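Local atomic coordinates of endo-beta-mannanase (Opitutaceae bacterium TAV5, PDB entry 7BOB), a protein that hydrolyses beta-1,4-linked mannosides as an exo-beta-1,4-mannosidase of glycoside hydrolase family 5, made by a bacterium of the termite hindgut. Residues 152-158 / 192-198; 97-101 / 133-138. One frame throughout, in Å; residues are numbered along the deposited sequence.

From the N terminus, strand 94-101 runs into contact 2, which closes when the chain comes back along helix 124-141 and lays residues 133-138 against 97-101. The chain then re-enters the parallel sheet as strand 151-154 and opens contact 1, which closes after helix 168-183, where residues 192-198 come alongside 152-158. The two loops follow one another in series, neither enclosing nor crossing the other. Contact 2 ties the third barrel strand to the helix after it; contact 1 joins the ends of the fourth and fifth strands. Strands 94-101 and 151-154 are neighbours, and a probable hydrogen bond from Ser98 OG to Asp152 OD2 (2.9 Å) links the two contacts directly.

Contact 1: residues 152-158 / 192-198; sequences DLGNELD and LSGCDHQ
Asp158 and Asp196 each hold CG between the backbone N and the carbonyl carbon (chi1 62° and 63°), which brings Asp158 OD2 within 2.6 Å of Asp196 OD1, the carboxylate planes 86° apart. Asp158 OD1 accepts a long bond from Asp196 N (3.3 Å) on its syn side but well out of plane, and Asp196 OD1 takes Gln198 N (2.8 Å) from above its plane, capping the next helix. With an alanine at Asp158, Asp196 N would probably be left without its side-chain acceptor. Asp196 OD2 lies 3.5 Å from Glu156 OE2, two acid groups crossing at about a right angle, and that glutamate oxygen is hydrogen-bonded to His240. Between backbones, Leu153 N bonds Leu192 O in the parallel pairing and Glu156 N bonds Gly194 O (2.8 Å). Glycine suits position 194: a CB would strike Gly154 O, which instead receives a CA-H...O contact from Gly194 CA (3.1 Å). Asp152 OD1 lies beside Gly194 but is hydrogen-bonded to Gln280; OD2 is salt-bridged to Arg58. Asn-Glu at the end of the fourth (beta/alpha)8-barrel strand marks clan GH-A, which includes family 5; its glutamate is the acid/base in relatives, consistent with Asn155-Glu156 lying at the active site.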
loop_
_atom_site.group_PDB
_atom_site.type_symbol
_atom_site.label_atom_id
_atom_site.label_comp_id
_atom_site.label_asym_id
_atom_site.label_seq_id
_atom_site.Cartn_x
_atom_site.Cartn_y
_atom_site.Cartn_z
ATOM N N ASP A 152 -29.042 1.482 -21.719
ATOM C CA ASP A 152 -27.739 1.333 -21.077
ATOM C C ASP A 152 -27.743 2.058 -19.728
ATOM O O ASP A 152 -27.881 3.287 -19.676
ATOM C CB ASP A 152 -26.644 1.883 -21.992
ATOM C CG ASP A 152 -25.254 1.492 -21.542
ATOM O OD1 ASP A 152 -25.113 0.390 -20.974
ATOM O OD2 ASP A 152 -24.300 2.275 -21.759
ATOM N N LEU A 153 -27.587 1.294 -18.646
ATOM C CA LEU A 153 -27.625 1.853 -17.291
ATOM C C LEU A 153 -26.656 3.022 -17.125
ATOM O O LEU A 153 -26.998 4.058 -16.543
ATOM C CB LEU A 153 -27.307 0.752 -16.282
ATOM C CG LEU A 153 -27.555 1.065 -14.812
ATOM C CD1 LEU A 153 -28.945 1.702 -14.653
ATOM C CD2 LEU A 153 -27.437 -0.205 -14.003
ATOM N N GLY A 154 -25.435 2.867 -17.612
ATOM C CA GLY A 154 -24.481 3.959 -17.573
ATOM C C GLY A 154 -23.190 3.487 -18.194
ATOM O O GLY A 154 -23.034 2.315 -18.534
ATOM N N ASN A 155 -22.258 4.416 -18.349
ATOM C CA ASN A 155 -20.986 4.107 -18.972
ATOM C C ASN A 155 -19.938 3.752 -17.915
ATOM O O ASN A 155 -19.518 4.613 -17.130
ATOM C CB ASN A 155 -20.478 5.254 -19.825
ATOM C CG ASN A 155 -19.244 4.839 -20.573
ATOM O OD1 ASN A 155 -19.195 3.712 -21.052
ATOM N ND2 ASN A 155 -18.224 5.688 -20.611
ATOM N N GLU A 156 -19.517 2.488 -17.912
ATOM C CA GLU A 156 -18.354 2.030 -17.148
ATOM C C GLU A 156 -18.487 2.422 -15.684
ATOM O O GLU A 156 -17.587 3.016 -15.082
ATOM C CB GLU A 156 -17.060 2.571 -17.760
ATOM C CG GLU A 156 -16.906 2.168 -19.236
ATOM C CD GLU A 156 -15.477 2.204 -19.739
ATOM O OE1 GLU A 156 -14.669 3.024 -19.227
ATOM O OE2 GLU A 156 -15.164 1.407 -20.662
ATOM N N LEU A 157 -19.655 2.104 -15.117
ATOM C CA LEU A 157 -19.921 2.465 -13.735
ATOM C C LEU A 157 -18.938 1.784 -12.800
ATOM O O LEU A 157 -18.731 2.253 -11.677
ATOM C CB LEU A 157 -21.361 2.109 -13.363
ATOM C CG LEU A 157 -22.449 2.969 -14.045
ATOM C CD1 LEU A 157 -23.789 2.222 -14.110
ATOM C CD2 LEU A 157 -22.598 4.321 -13.355
ATOM N N ASP A 158 -18.306 0.704 -13.258
ATOM C CA ASP A 158 -17.332 -0.015 -12.461
ATOM C C ASP A 158 -15.954 0.638 -12.467
ATOM O O ASP A 158 -15.075 0.184 -11.734
ATOM C CB ASP A 158 -17.231 -1.439 -12.986
ATOM C CG ASP A 158 -16.759 -1.476 -14.419
ATOM O OD1 ASP A 158 -17.446 -0.959 -15.292
ATOM O OD2 ASP A 158 -15.676 -1.990 -14.687
ATOM N N LEU A 192 -28.869 -2.841 -20.176
ATOM C CA LEU A 192 -27.489 -3.285 -20.206
ATOM C C LEU A 192 -26.743 -2.578 -19.087
ATOM O O LEU A 192 -27.116 -1.472 -18.677
ATOM C CB LEU A 192 -26.828 -2.981 -21.550
ATOM C CG LEU A 192 -27.615 -3.323 -22.819
ATOM C CD1 LEU A 192 -28.337 -2.122 -23.375
ATOM C CD2 LEU A 192 -26.666 -3.860 -23.853
ATOM N N SER A 193 -25.684 -3.229 -18.594
ATOM C CA SER A 193 -24.920 -2.658 -17.489
ATOM C C SER A 193 -24.053 -1.491 -17.941
ATOM O O SER A 193 -23.978 -0.481 -17.246
ATOM C CB SER A 193 -24.044 -3.731 -16.840
ATOM O OG SER A 193 -22.849 -3.911 -17.577
ATOM N N GLY A 194 -23.385 -1.598 -19.087
ATOM C CA GLY A 194 -22.408 -0.599 -19.478
ATOM C C GLY A 194 -21.010 -0.806 -18.903
ATOM O O GLY A 194 -20.135 0.050 -19.108
ATOM N N CYS A 195 -20.769 -1.914 -18.206
ATOM C CA CYS A 195 -19.499 -2.177 -17.540
ATOM C C CYS A 195 -18.431 -2.661 -18.525
ATOM O O CYS A 195 -18.721 -3.084 -19.652
ATOM C CB CYS A 195 -19.702 -3.213 -16.432
ATOM S SG CYS A 195 -20.669 -2.590 -15.019
ATOM N N ASP A 196 -17.173 -2.611 -18.079
ATOM C CA ASP A 196 -16.069 -2.994 -18.943
ATOM C C ASP A 196 -15.375 -4.233 -18.393
ATOM O O ASP A 196 -15.967 -4.982 -17.607
ATOM C CB ASP A 196 -15.094 -1.821 -19.136
ATOM C CG ASP A 196 -14.422 -1.365 -17.833
ATOM O OD1 ASP A 196 -14.354 -2.155 -16.876
ATOM O OD2 ASP A 196 -13.948 -0.207 -17.761
ATOM N N HIS A 197 -14.117 -4.452 -18.783
ATOM C CA HIS A 197 -13.429 -5.680 -18.404
ATOM C C HIS A 197 -13.034 -5.712 -16.929
ATOM O O HIS A 197 -12.633 -6.772 -16.438
ATOM C CB HIS A 197 -12.211 -5.896 -19.314
ATOM C CG HIS A 197 -11.118 -4.888 -19.130
ATOM N ND1 HIS A 197 -11.336 -3.526 -19.187
ATOM C CD2 HIS A 197 -9.790 -5.047 -18.895
ATOM C CE1 HIS A 197 -10.195 -2.890 -18.976
ATOM N NE2 HIS A 197 -9.240 -3.788 -18.794
ATOM N N GLN A 198 -13.183 -4.608 -16.195
ATOM C CA GLN A 198 -12.911 -4.688 -14.768
ATOM C C GLN A 198 -13.893 -5.587 -14.038
ATOM O O GLN A 198 -13.614 -5.968 -12.896
ATOM C CB GLN A 198 -12.887 -3.296 -14.159
ATOM C CG GLN A 198 -11.876 -2.434 -14.864
ATOM C CD GLN A 198 -11.272 -1.436 -13.967
ATOM O OE1 GLN A 198 -10.679 -1.791 -12.960
ATOM N NE2 GLN A 198 -11.454 -0.152 -14.287
#

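Contact 2: residues 97-101 / 133-138; sequences PSLFV and YARTIT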
loop_
_atom_site.group_PDB
_atom_site.type_symbol
_atom_site.label_atom_id
_atom_site.label_comp_id
_atom_site.label_asym_id
_atom_site.label_seq_id
_atom_site.Cartn_x
_atom_site.Cartn_y
_atom_site.Cartn_z
ATOM N N PRO A 97 -29.344 4.425 -25.511
ATOM C CA PRO A 97 -29.041 5.587 -24.669
ATOM C C PRO A 97 -28.472 5.140 -23.339
ATOM O O PRO A 97 -28.936 4.166 -22.743
ATOM C CB PRO A 97 -30.413 6.265 -24.497
ATOM C CG PRO A 97 -31.378 5.121 -24.524
ATOM C CD PRO A 97 -30.773 4.063 -25.465
ATOM N N SER A 98 -27.457 5.862 -22.874
ATOM C CA SER A 98 -26.751 5.526 -21.639
ATOM C C SER A 98 -27.037 6.621 -20.626
ATOM O O SER A 98 -26.759 7.794 -20.898
ATOM C CB SER A 98 -25.251 5.381 -21.899
ATOM O OG SER A 98 -24.550 4.936 -20.748
ATOM N N LEU A 99 -27.590 6.233 -19.465
ATOM C CA LEU A 99 -28.183 7.179 -18.513
ATOM C C LEU A 99 -27.152 7.776 -17.561
ATOM O O LEU A 99 -26.981 9.002 -17.501
ATOM C CB LEU A 99 -29.293 6.490 -17.704
ATOM C CG LEU A 99 -30.402 5.843 -18.553
ATOM C CD1 LEU A 99 -31.648 5.522 -17.730
ATOM C CD2 LEU A 99 -30.779 6.713 -19.754
ATOM N N PHE A 100 -26.477 6.923 -16.782
ATOM C CA PHE A 100 -25.671 7.383 -15.654
ATOM C C PHE A 100 -24.263 7.670 -16.157
ATOM O O PHE A 100 -23.359 6.838 -16.115
ATOM C CB PHE A 100 -25.712 6.364 -14.521
ATOM C CG PHE A 100 -26.982 6.431 -13.711
ATOM C CD1 PHE A 100 -27.178 7.447 -12.785
ATOM C CD2 PHE A 100 -27.991 5.502 -13.898
ATOM C CE1 PHE A 100 -28.363 7.527 -12.050
ATOM C CE2 PHE A 100 -29.177 5.566 -13.164
ATOM C CZ PHE A 100 -29.371 6.577 -12.251
ATOM N N VAL A 101 -24.106 8.877 -16.689
ATOM C CA VAL A 101 -22.872 9.345 -17.306
ATOM C C VAL A 101 -22.651 10.768 -16.804
ATOM O O VAL A 101 -23.378 11.680 -17.205
ATOM C CB VAL A 101 -22.948 9.329 -18.844
ATOM C CG1 VAL A 101 -21.633 9.756 -19.444
ATOM C CG2 VAL A 101 -23.350 7.944 -19.372
ATOM N N TYR A 133 -34.185 10.355 -11.578
ATOM C CA TYR A 133 -33.591 10.696 -12.869
ATOM C C TYR A 133 -33.732 9.550 -13.862
ATOM O O TYR A 133 -34.016 9.776 -15.042
ATOM C CB TYR A 133 -32.120 11.066 -12.677
ATOM C CG TYR A 133 -31.289 11.094 -13.941
ATOM C CD1 TYR A 133 -31.496 12.066 -14.916
ATOM C CD2 TYR A 133 -30.271 10.158 -14.143
ATOM C CE1 TYR A 133 -30.713 12.106 -16.072
ATOM C CE2 TYR A 133 -29.486 10.177 -15.292
ATOM C CZ TYR A 133 -29.705 11.155 -16.249
ATOM O OH TYR A 133 -28.919 11.180 -17.381
ATOM N N ALA A 134 -33.544 8.315 -13.403
ATOM C CA ALA A 134 -33.719 7.180 -14.302
ATOM C C ALA A 134 -35.162 7.083 -14.781
ATOM O O ALA A 134 -35.421 6.847 -15.970
ATOM C CB ALA A 134 -33.298 5.884 -13.612
ATOM N N ARG A 135 -36.116 7.255 -13.863
ATOM C CA ARG A 135 -37.520 7.215 -14.253
ATOM C C ARG A 135 -37.856 8.348 -15.218
ATOM O O ARG A 135 -38.571 8.131 -16.207
ATOM C CB ARG A 135 -38.409 7.270 -13.011
ATOM C CG ARG A 135 -39.892 7.234 -13.363
ATOM C CD ARG A 135 -40.768 6.927 -12.159
ATOM N NE ARG A 135 -40.552 7.916 -11.105
ATOM C CZ ARG A 135 -39.919 7.672 -9.956
ATOM N NH1 ARG A 135 -39.439 6.457 -9.694
ATOM N NH2 ARG A 135 -39.771 8.649 -9.059
ATOM N N THR A 136 -37.296 9.538 -14.992
ATOM C CA THR A 136 -37.592 10.673 -15.859
ATOM C C THR A 136 -37.116 10.433 -17.282
ATOM O O THR A 136 -37.850 10.686 -18.243
ATOM C CB THR A 136 -36.950 11.937 -15.321
ATOM O OG1 THR A 136 -37.458 12.208 -14.009
ATOM C CG2 THR A 136 -37.250 13.089 -16.257
ATOM N N ILE A 137 -35.867 10.001 -17.447
ATOM C CA ILE A 137 -35.358 9.774 -18.796
ATOM C C ILE A 137 -36.147 8.665 -19.471
ATOM O O ILE A 137 -36.586 8.812 -20.618
ATOM C CB ILE A 137 -33.851 9.465 -18.781
ATOM C CG1 ILE A 137 -33.080 10.585 -18.073
ATOM C CG2 ILE A 137 -33.354 9.287 -20.205
ATOM C CD1 ILE A 137 -33.263 11.965 -18.717
ATOM N N THR A 138 -36.369 7.554 -18.759
ATOM C CA THR A 138 -37.150 6.458 -19.327
ATOM C C THR A 138 -38.518 6.943 -19.797
ATOM O O THR A 138 -38.998 6.528 -20.850
ATOM C CB THR A 138 -37.301 5.324 -18.310
ATOM O OG1 THR A 138 -36.014 4.965 -17.787
ATOM C CG2 THR A 138 -37.904 4.096 -18.961
#
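The carbonyl oxygen of Leu99 takes one sound hydrogen bond, from Tyr133 OH to Leu99 O across the contact (2.9 Å), tilted 33° from the carbonyl plane, and a weak one from Val101 N to Leu99 O (3.0 Å) that closes an inverse gamma turn centred on Phe100. Tyrosine suits position 133 because its ring reaches from the helix to the strand and still ends in a donor for this buried oxygen. Tyr133 CG stands opposite its backbone N (chi1 165°), sending the ring outward to the strand's end. On the way the Tyr133 edge meets the face of Phe100 in a T-shaped pair, ring centroids 5.6 Å apart and planes at 76°; Trp63 stacks on Tyr133. The setting is a beta-alpha-beta crossover in the (beta/alpha)8 barrel: residues 133-138 run nearly antiparallel to 97-99 before the chain rises into strand 151-154. Between the two, branched aliphatic side chains fill the layer, with Leu99 CD2 against Ile137 CG2 (3.7 Å), while the small Ala134 presents CB to Phe100 CE2 (4.2 Å). Thr138 turns its hydroxyl back into its own helix, where OG1 donates to Ala134 O (2.7 Å) on the other face of the carbonyl plane from Thr138 N.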